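Local coordinates for protein Maltose/maltodextrin transport permease homologue (Bdellovibrio bacteriovorus HD100, PDB 6FFL) that binds maltotriose through this MalE-like domain, which is fused to a MalF transmembrane subunit and probably serves maltose and maltodextrin uptake by an ABC transporter, at residues Pro129-Glu134 with Met255-Gly260; Pro169-Phe174 with Lys194-Phe199; Val184-Asn189 with Gln374-Ala379. All blocks are in the same frame, centred on the assembly; numbering follows the deposited sequence.

Contact 1: residues Pro129-Glu134 with Met255-Gly260; sequences PKNSQE and MISETG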
loop_
_atom_site.group_PDB
_atom_site.type_symbol
_atom_site.label_atom_id
_atom_site.label_comp_id
_atom_site.label_asym_id
_atom_site.label_seq_id
_atom_site.Cartn_x
_atom_site.Cartn_y
_atom_site.Cartn_z
ATOM N N PRO A 129 -14.544 13.920 9.963
ATOM C CA PRO A 129 -13.802 14.592 11.034
ATOM C C PRO A 129 -12.466 15.102 10.522
ATOM O O PRO A 129 -11.794 14.438 9.729
ATOM C CB PRO A 129 -13.608 13.488 12.079
ATOM C CG PRO A 129 -13.580 12.220 11.264
ATOM C CD PRO A 129 -14.598 12.461 10.153
ATOM N N LYS A 130 -12.070 16.284 11.000
ATOM C CA LYS A 130 -10.810 16.890 10.582
ATOM C C LYS A 130 -9.688 16.696 11.594
ATOM O O LYS A 130 -8.522 16.940 11.261
ATOM C CB LYS A 130 -10.999 18.391 10.299
ATOM C CG LYS A 130 -11.540 19.206 11.463
ATOM C CD LYS A 130 -11.896 20.621 11.014
ATOM C CE LYS A 130 -12.363 21.485 12.179
ATOM N NZ LYS A 130 -13.829 21.346 12.406
ATOM N N ASN A 131 -9.998 16.263 12.812
ATOM C CA ASN A 131 -8.957 15.972 13.788
ATOM C C ASN A 131 -9.366 14.772 14.631
ATOM O O ASN A 131 -10.499 14.292 14.568
ATOM C CB ASN A 131 -8.657 17.181 14.687
ATOM C CG ASN A 131 -9.870 17.665 15.434
ATOM O OD1 ASN A 131 -10.500 16.913 16.166
ATOM N ND2 ASN A 131 -10.186 18.951 15.278
ATOM N N SER A 132 -8.416 14.308 15.445
ATOM C CA SER A 132 -8.603 13.063 16.185
ATOM C C SER A 132 -9.662 13.198 17.272
ATOM O O SER A 132 -10.357 12.219 17.587
ATOM C CB SER A 132 -7.256 12.612 16.775
ATOM O OG SER A 132 -6.768 13.551 17.729
ATOM N N GLN A 133 -9.812 14.385 17.866
ATOM C CA GLN A 133 -10.879 14.542 18.846
ATOM C C GLN A 133 -12.241 14.386 18.183
ATOM O O GLN A 133 -13.118 13.693 18.712
ATOM C CB GLN A 133 -10.760 15.890 19.565
ATOM C CG GLN A 133 -12.003 16.238 20.385
ATOM C CD GLN A 133 -11.876 17.532 21.176
ATOM O OE1 GLN A 133 -10.842 18.201 21.142
ATOM N NE2 GLN A 133 -12.932 17.881 21.906
ATOM N N GLU A 134 -12.423 15.005 17.014
ATOM C CA GLU A 134 -13.651 14.823 16.244
ATOM C C GLU A 134 -13.819 13.375 15.810
ATOM O O GLU A 134 -14.935 12.840 15.816
ATOM C CB GLU A 134 -13.640 15.727 15.010
ATOM C CG GLU A 134 -13.860 17.199 15.314
ATOM C CD GLU A 134 -13.915 18.050 14.055
ATOM O OE1 GLU A 134 -13.919 17.477 12.939
ATOM O OE2 GLU A 134 -13.962 19.291 14.186
ATOM N N MET A 255 -6.042 15.004 11.604
ATOM C CA MET A 255 -4.924 15.579 12.344
ATOM C C MET A 255 -4.986 15.178 13.814
ATOM O O MET A 255 -6.054 15.142 14.429
ATOM C CB MET A 255 -4.967 17.103 12.191
ATOM C CG MET A 255 -4.083 17.917 13.127
ATOM S SD MET A 255 -4.429 19.702 12.988
ATOM C CE MET A 255 -3.792 20.011 11.348
ATOM N N ILE A 256 -3.828 14.852 14.384
ATOM C CA ILE A 256 -3.795 14.530 15.807
ATOM C C ILE A 256 -3.992 15.805 16.613
ATOM O O ILE A 256 -3.194 16.744 16.517
ATOM C CB ILE A 256 -2.479 13.837 16.177
ATOM C CG1 ILE A 256 -2.310 12.592 15.302
ATOM C CG2 ILE A 256 -2.403 13.575 17.692
ATOM C CD1 ILE A 256 -3.437 11.575 15.504
ATOM N N SER A 257 -5.061 15.840 17.419
ATOM C CA SER A 257 -5.407 17.069 18.133
ATOM C C SER A 257 -4.277 17.537 19.045
ATOM O O SER A 257 -4.008 18.740 19.139
ATOM C CB SER A 257 -6.681 16.858 18.951
ATOM O OG SER A 257 -7.814 16.871 18.103
ATOM N N GLU A 258 -3.606 16.602 19.723
ATOM C CA GLU A 258 -2.586 16.957 20.708
ATOM C C GLU A 258 -1.334 17.561 20.085
ATOM O O GLU A 258 -0.597 18.281 20.772
ATOM C CB GLU A 258 -2.193 15.713 21.520
ATOM C CG GLU A 258 -3.207 15.300 22.585
ATOM C CD GLU A 258 -4.441 14.564 22.037
ATOM O OE1 GLU A 258 -4.468 14.173 20.844
ATOM O OE2 GLU A 258 -5.388 14.360 22.832
ATOM N N THR A 259 -1.067 17.282 18.810
ATOM C CA THR A 259 0.180 17.705 18.185
ATOM C C THR A 259 -0.012 18.680 17.037
ATOM O O THR A 259 0.957 19.334 16.639
ATOM C CB THR A 259 0.960 16.484 17.658
ATOM O OG1 THR A 259 0.343 16.011 16.454
ATOM C CG2 THR A 259 0.961 15.343 18.701
ATOM N N GLY A 260 -1.229 18.822 16.516
ATOM C CA GLY A 260 -1.436 19.679 15.370
ATOM C C GLY A 260 -0.873 19.149 14.075
ATOM O O GLY A 260 -0.758 19.912 13.112
HETATM O O HOH W 1 -6.774 12.735 20.220
#

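Contact 2: residues Pro169-Phe174 with Lys194-Phe199; sequences PFIPAF and KDTFQF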
loop_
_atom_site.group_PDB
_atom_site.type_symbol
_atom_site.label_atom_id
_atom_site.label_comp_id
_atom_site.label_asym_id
_atom_site.label_seq_id
_atom_site.Cartn_x
_atom_site.Cartn_y
_atom_site.Cartn_z
ATOM N N PRO A 169 1.392 6.018 9.347
ATOM C CA PRO A 169 1.133 7.452 9.160
ATOM C C PRO A 169 1.119 8.226 10.464
ATOM O O PRO A 169 1.438 9.423 10.464
ATOM C CB PRO A 169 -0.241 7.480 8.473
ATOM C CG PRO A 169 -0.378 6.130 7.830
ATOM C CD PRO A 169 0.290 5.197 8.802
ATOM N N PHE A 170 0.764 7.585 11.578
ATOM C CA PHE A 170 0.673 8.312 12.845
ATOM C C PHE A 170 2.031 8.615 13.448
ATOM O O PHE A 170 2.150 9.561 14.233
ATOM C CB PHE A 170 -0.153 7.522 13.864
ATOM C CG PHE A 170 -1.549 7.222 13.394
ATOM C CD1 PHE A 170 -2.512 8.223 13.351
ATOM C CD2 PHE A 170 -1.892 5.948 12.984
ATOM C CE1 PHE A 170 -3.798 7.954 12.891
ATOM C CE2 PHE A 170 -3.175 5.672 12.530
ATOM C CZ PHE A 170 -4.125 6.675 12.488
ATOM N N ILE A 171 3.047 7.833 13.114
ATOM C CA ILE A 171 4.338 7.976 13.783
ATOM C C ILE A 171 4.863 9.405 13.646
ATOM O O ILE A 171 5.129 10.036 14.678
ATOM C CB ILE A 171 5.345 6.932 13.276
ATOM C CG1 ILE A 171 4.824 5.527 13.589
ATOM C CG2 ILE A 171 6.705 7.169 13.930
ATOM C CD1 ILE A 171 5.604 4.388 12.883
ATOM N N PRO A 172 5.021 9.971 12.438
ATOM C CA PRO A 172 5.531 11.347 12.351
ATOM C C PRO A 172 4.585 12.386 12.928
ATOM O O PRO A 172 5.049 13.468 13.304
ATOM C CB PRO A 172 5.732 11.558 10.842
ATOM C CG PRO A 172 4.824 10.564 10.181
ATOM C CD PRO A 172 4.837 9.376 11.097
ATOM N N ALA A 173 3.281 12.101 13.012
ATOM C CA ALA A 173 2.376 13.060 13.641
ATOM C C ALA A 173 2.608 13.151 15.143
ATOM O O ALA A 173 2.244 14.161 15.762
ATOM C CB ALA A 173 0.916 12.685 13.346
ATOM N N PHE A 174 3.213 12.127 15.742
ATOM C CA PHE A 174 3.562 12.151 17.154
ATOM C C PHE A 174 5.015 12.529 17.386
ATOM O O PHE A 174 5.456 12.553 18.535
ATOM C CB PHE A 174 3.267 10.791 17.803
ATOM C CG PHE A 174 1.801 10.547 18.056
ATOM C CD1 PHE A 174 1.132 11.247 19.052
ATOM C CD2 PHE A 174 1.098 9.622 17.307
ATOM C CE1 PHE A 174 -0.212 11.024 19.290
ATOM C CE2 PHE A 174 -0.250 9.397 17.529
ATOM C CZ PHE A 174 -0.905 10.096 18.531
ATOM N N LYS A 194 6.081 5.044 20.623
ATOM C CA LYS A 194 5.333 4.701 21.831
ATOM C C LYS A 194 3.948 5.340 21.806
ATOM O O LYS A 194 2.939 4.679 22.090
ATOM C CB LYS A 194 6.108 5.141 23.075
ATOM C CG LYS A 194 5.375 4.881 24.392
ATOM C CD LYS A 194 6.023 5.653 25.528
ATOM C CE LYS A 194 5.960 7.153 25.271
ATOM N NZ LYS A 194 4.902 7.813 26.082
ATOM N N ASP A 195 3.881 6.624 21.430
ATOM C CA ASP A 195 2.609 7.343 21.412
ATOM C C ASP A 195 1.665 6.770 20.356
ATOM O O ASP A 195 0.441 6.732 20.559
ATOM C CB ASP A 195 2.848 8.836 21.151
ATOM C CG ASP A 195 3.364 9.587 22.380
ATOM O OD1 ASP A 195 3.373 9.023 23.496
ATOM O OD2 ASP A 195 3.762 10.759 22.221
ATOM N N THR A 196 2.215 6.336 19.220
ATOM C CA THR A 196 1.411 5.683 18.189
ATOM C C THR A 196 0.811 4.383 18.706
ATOM O O THR A 196 -0.384 4.114 18.524
ATOM C CB THR A 196 2.276 5.409 16.950
ATOM O OG1 THR A 196 2.716 6.653 16.389
ATOM C CG2 THR A 196 1.477 4.660 15.899
ATOM N N PHE A 197 1.647 3.543 19.319
ATOM C CA PHE A 197 1.158 2.337 19.973
ATOM C C PHE A 197 0.043 2.660 20.955
ATOM O O PHE A 197 -0.984 1.968 20.994
ATOM C CB PHE A 197 2.297 1.632 20.715
ATOM C CG PHE A 197 3.288 0.944 19.820
ATOM C CD1 PHE A 197 3.031 0.752 18.470
ATOM C CD2 PHE A 197 4.502 0.505 20.335
ATOM C CE1 PHE A 197 3.949 0.101 17.658
ATOM C CE2 PHE A 197 5.436 -0.139 19.526
ATOM C CZ PHE A 197 5.153 -0.334 18.177
ATOM N N GLN A 198 0.230 3.704 21.769
ATOM C CA GLN A 198 -0.770 4.000 22.791
ATOM C C GLN A 198 -2.038 4.578 22.187
ATOM O O GLN A 198 -3.133 4.319 22.706
ATOM C CB GLN A 198 -0.198 4.945 23.852
ATOM C CG GLN A 198 1.118 4.454 24.445
ATOM C CD GLN A 198 1.641 5.306 25.596
ATOM O OE1 GLN A 198 1.844 4.806 26.706
ATOM N NE2 GLN A 198 1.868 6.591 25.334
ATOM N N PHE A 199 -1.907 5.368 21.118
ATOM C CA PHE A 199 -3.073 5.966 20.468
ATOM C C PHE A 199 -4.021 4.889 19.970
ATOM O O PHE A 199 -5.238 4.966 20.183
ATOM C CB PHE A 199 -2.610 6.863 19.312
ATOM C CG PHE A 199 -3.735 7.456 18.504
ATOM C CD1 PHE A 199 -4.579 8.414 19.052
ATOM C CD2 PHE A 199 -3.943 7.047 17.197
ATOM C CE1 PHE A 199 -5.604 8.955 18.307
ATOM C CE2 PHE A 199 -4.972 7.585 16.447
ATOM C CZ PHE A 199 -5.796 8.534 16.997
#

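Contact 3: residues Val184-Asn189 with Gln374-Ala379; sequences VTPNLN and QAQITA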
loop_
_atom_site.group_PDB
_atom_site.type_symbol
_atom_site.label_atom_id
_atom_site.label_comp_id
_atom_site.label_asym_id
_atom_site.label_seq_id
_atom_site.Cartn_x
_atom_site.Cartn_y
_atom_site.Cartn_z
ATOM N N VAL A 184 18.460 4.815 5.994
ATOM C CA VAL A 184 18.872 3.451 6.323
ATOM C C VAL A 184 18.902 3.167 7.815
ATOM O O VAL A 184 18.916 1.988 8.205
ATOM C CB VAL A 184 20.247 3.123 5.703
ATOM C CG1 VAL A 184 20.188 3.192 4.184
ATOM C CG2 VAL A 184 21.318 4.050 6.263
ATOM N N THR A 185 18.924 4.166 8.694
ATOM C CA THR A 185 18.997 3.905 10.124
ATOM C C THR A 185 17.597 3.903 10.724
ATOM O O THR A 185 16.899 4.925 10.643
ATOM C CB THR A 185 19.862 4.946 10.821
ATOM O OG1 THR A 185 21.169 4.951 10.222
ATOM C CG2 THR A 185 20.001 4.614 12.300
ATOM N N PRO A 186 17.151 2.799 11.322
ATOM C CA PRO A 186 15.850 2.797 12.000
ATOM C C PRO A 186 15.818 3.833 13.112
ATOM O O PRO A 186 16.824 4.084 13.781
ATOM C CB PRO A 186 15.742 1.376 12.568
ATOM C CG PRO A 186 16.665 0.555 11.721
ATOM C CD PRO A 186 17.808 1.486 11.376
ATOM N N ASN A 187 14.649 4.441 13.294
ATOM C CA ASN A 187 14.412 5.416 14.351
ATOM C C ASN A 187 13.116 5.020 15.049
ATOM O O ASN A 187 12.106 5.714 14.940
ATOM C CB ASN A 187 14.330 6.837 13.784
ATOM C CG ASN A 187 14.422 7.903 14.859
ATOM O OD1 ASN A 187 15.159 7.763 15.830
ATOM N ND2 ASN A 187 13.664 8.977 14.688
ATOM N N LEU A 188 13.158 3.897 15.770
ATOM C CA LEU A 188 11.959 3.327 16.371
ATOM C C LEU A 188 11.885 3.488 17.880
ATOM O O LEU A 188 10.780 3.440 18.434
ATOM C CB LEU A 188 11.854 1.832 16.028
ATOM C CG LEU A 188 12.020 1.482 14.543
ATOM C CD1 LEU A 188 11.919 -0.030 14.335
ATOM C CD2 LEU A 188 10.970 2.241 13.718
ATOM N N ASN A 189 13.018 3.668 18.565
ATOM C CA ASN A 189 12.997 3.827 20.026
ATOM C C ASN A 189 12.705 5.288 20.366
ATOM O O ASN A 189 13.542 6.032 20.885
ATOM C CB ASN A 189 14.311 3.364 20.646
ATOM C CG ASN A 189 14.259 3.384 22.170
ATOM O OD1 ASN A 189 13.177 3.414 22.758
ATOM N ND2 ASN A 189 15.425 3.390 22.814
ATOM N N GLN A 374 12.405 -2.473 21.884
ATOM C CA GLN A 374 12.761 -3.744 21.262
ATOM C C GLN A 374 12.537 -3.745 19.755
ATOM O O GLN A 374 13.172 -4.539 19.049
ATOM C CB GLN A 374 11.981 -4.885 21.923
ATOM C CG GLN A 374 12.585 -5.287 23.267
ATOM C CD GLN A 374 11.598 -5.970 24.199
ATOM O OE1 GLN A 374 10.947 -6.949 23.832
ATOM N NE2 GLN A 374 11.491 -5.455 25.415
ATOM N N ALA A 375 11.654 -2.881 19.245
ATOM C CA ALA A 375 11.559 -2.703 17.799
ATOM C C ALA A 375 12.876 -2.186 17.234
ATOM O O ALA A 375 13.368 -2.689 16.215
ATOM C CB ALA A 375 10.412 -1.752 17.445
ATOM N N GLN A 376 13.480 -1.205 17.902
ATOM C CA GLN A 376 14.767 -0.685 17.447
ATOM C C GLN A 376 15.851 -1.757 17.516
ATOM O O GLN A 376 16.619 -1.943 16.559
ATOM C CB GLN A 376 15.165 0.533 18.281
ATOM C CG GLN A 376 16.473 1.213 17.846
ATOM C CD GLN A 376 16.371 1.867 16.481
ATOM O OE1 GLN A 376 15.281 2.169 16.013
ATOM N NE2 GLN A 376 17.514 2.094 15.838
ATOM N N ILE A 377 15.934 -2.469 18.644
ATOM C CA ILE A 377 17.000 -3.456 18.808
ATOM C C ILE A 377 16.869 -4.555 17.764
ATOM O O ILE A 377 17.856 -4.945 17.128
ATOM C CB ILE A 377 17.002 -4.037 20.239
ATOM C CG1 ILE A 377 17.397 -2.962 21.256
ATOM C CG2 ILE A 377 17.965 -5.244 20.330
ATOM C CD1 ILE A 377 16.942 -3.276 22.682
ATOM N N THR A 378 15.648 -5.057 17.565
ATOM C CA THR A 378 15.423 -6.146 16.619
ATOM C C THR A 378 15.691 -5.705 15.187
ATOM O O THR A 378 16.271 -6.461 14.396
ATOM C CB THR A 378 13.994 -6.674 16.781
ATOM O OG1 THR A 378 13.869 -7.296 18.067
ATOM C CG2 THR A 378 13.656 -7.683 15.700
ATOM N N ALA A 379 15.292 -4.480 14.835
ATOM C CA ALA A 379 15.539 -3.974 13.485
ATOM C C ALA A 379 17.032 -3.869 13.213
ATOM O O ALA A 379 17.510 -4.275 12.144
ATOM C CB ALA A 379 14.872 -2.611 13.290
#

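Contact 1: residues Pro129-Glu134 with Met255-Gly260
The hydroxyls of Ser132 and Ser257 each accept a backbone N-H from across the contact, where the N-terminus of helix 132-142 meets a loop of this periplasmic binding protein fold. Ser257 N donates almost straight to Ser132 OG (2.9 Å, 177°), and Ser257 OG in turn accepts from Gln133 N at 3.2 Å. Serine suits both places: its hydroxyl, held a single carbon away from the backbone, can accept a main-chain N-H at close quarters. Ser132 OG sits between its own N and carbonyl carbon (chi1 64°), which turns it toward the loop; a water joins it to the carboxylate of Glu258.

Asn131 is the N-cap of the helix, and its OD1 accepts from Glu134 N at 2.8 Å, nearly along the C=O axis. The same residue forms a single beta bridge with Met255, in which Met255 N donates to Lys130 O and Ser132 N to Met255 O. Thus N-H groups of the first helical turn, which lack acceptors within the helix, find them in the cap and the loop. Ile256 has its CB pointing away from the helix start and packs on Phe170 and Ala173; its CD1 is still 4.2 Å from Ser132 CB.

Contact 2: residues Pro169-Phe174 with Lys194-Phe199
An aromatic cluster of Phe170, Phe174 and Phe199 forms the heart of this buried contact, with the two rings of segment 169-174 reaching the one ring that helix 191-205 adds to the cluster. Phe199 has CG anti to its backbone N (chi1 176°), which sets CG on the side of the helix facing segment 169-174. Its ring atom CE2 lies over one face of Phe170, 3.8 Å from Phe170 CE1. Nearer the backbone, Phe199 CB meets Phe174 CZ at 3.7 Å. Both ring pairs are oblique: the planes of Phe170 and Phe199 are inclined at 51°, those of Phe174 and Phe199 at 54°, and the side chains cross at about a right angle.

In the periplasmic binding protein fold of this domain, the contact joins the short, weakly bonded helix near 170-173 to the longer helix 191-205. One turn before Phe199 on the latter, Asp195 lays its CB over the face of Phe174, 4.0 Å from the ring centroid, in a CH-pi contact. The aspartate therefore serves two surroundings: its methylene packs on the aromatic ring, while OD1 makes a salt bridge with Lys194 NZ at 3.2 Å.

Thr196 packs beside these rings with both of its branches. CG2 touches Phe170 CB at 3.9 Å, and OG1 comes within 3.3 Å of Ile171 CA and close to Phe174 CD2. Threonine suits this position: its methyl packs on Phe170, and its hydroxyl, already bonded to Ala192 O in its own helix, can face carbon atoms. Ile253 and Pro263 pack against Phe170, and Ile256 against Phe174.

Contact 3: residues Val184-Asn189 with Gln374-Ala379
Leu188 and Pro186 are the bumps that the loop presses onto helix 368-384, and Gln376 is the knob that the helix pushes back into the bend of the loop between them. Ala375 and Ala379, one turn apart, offer a shallow surface of small methyl groups on which larger side chains can come close to the helix. Leu188 CD1 settles there, 3.9 Å from Ala375 CB and 4.1 Å from Ala379 CB. Pro186 adds a second bump, its CG 4.0 Å from Ala379 CB.

The helix belongs to the C-terminal part of this periplasmic binding protein fold, and the loop leads into helix 191-205. Gln376 has CG anti to the backbone N, and its chain then bends (chi2 67°), placing CD beside the loop. Glutamine suits the bend because one flat group brings both an acceptor and a donor: OE1 accepts from Leu188 N at 2.7 Å, while NE2 donates to Pro186 O at 2.9 Å from well above that carbonyl's plane. NE2 also bonds Glu380, one turn further along the helix. At the exposed rim of the contact, Asn189 CB rests against Gln376 CB at 3.8 Å.

In the fold
Contacts 1 and 2 adjoin, their centres about 12 Å apart. Ile256 of the loop in contact 1 packs its CG2 on Phe174 CE1 of contact 2 at 3.7 Å, and Thr259 OG1 probably hydrogen-bonds Ala173 O at 2.7 Å. Along the chain, contact 2 is nested inside the loop closed by contact 1. Contact 3 stands apart, its centre about 27 Å from that of contact 1 and about 15 Å from that of contact 2, whose nearest atoms are about 5 Å away; its segments alternate with theirs along the chain. Bound sugar lies about 10 Å from the Ile171 side chain and about 12 Å from that of Leu188, while a platinum ion sits about 2 Å from the Met255 side chain.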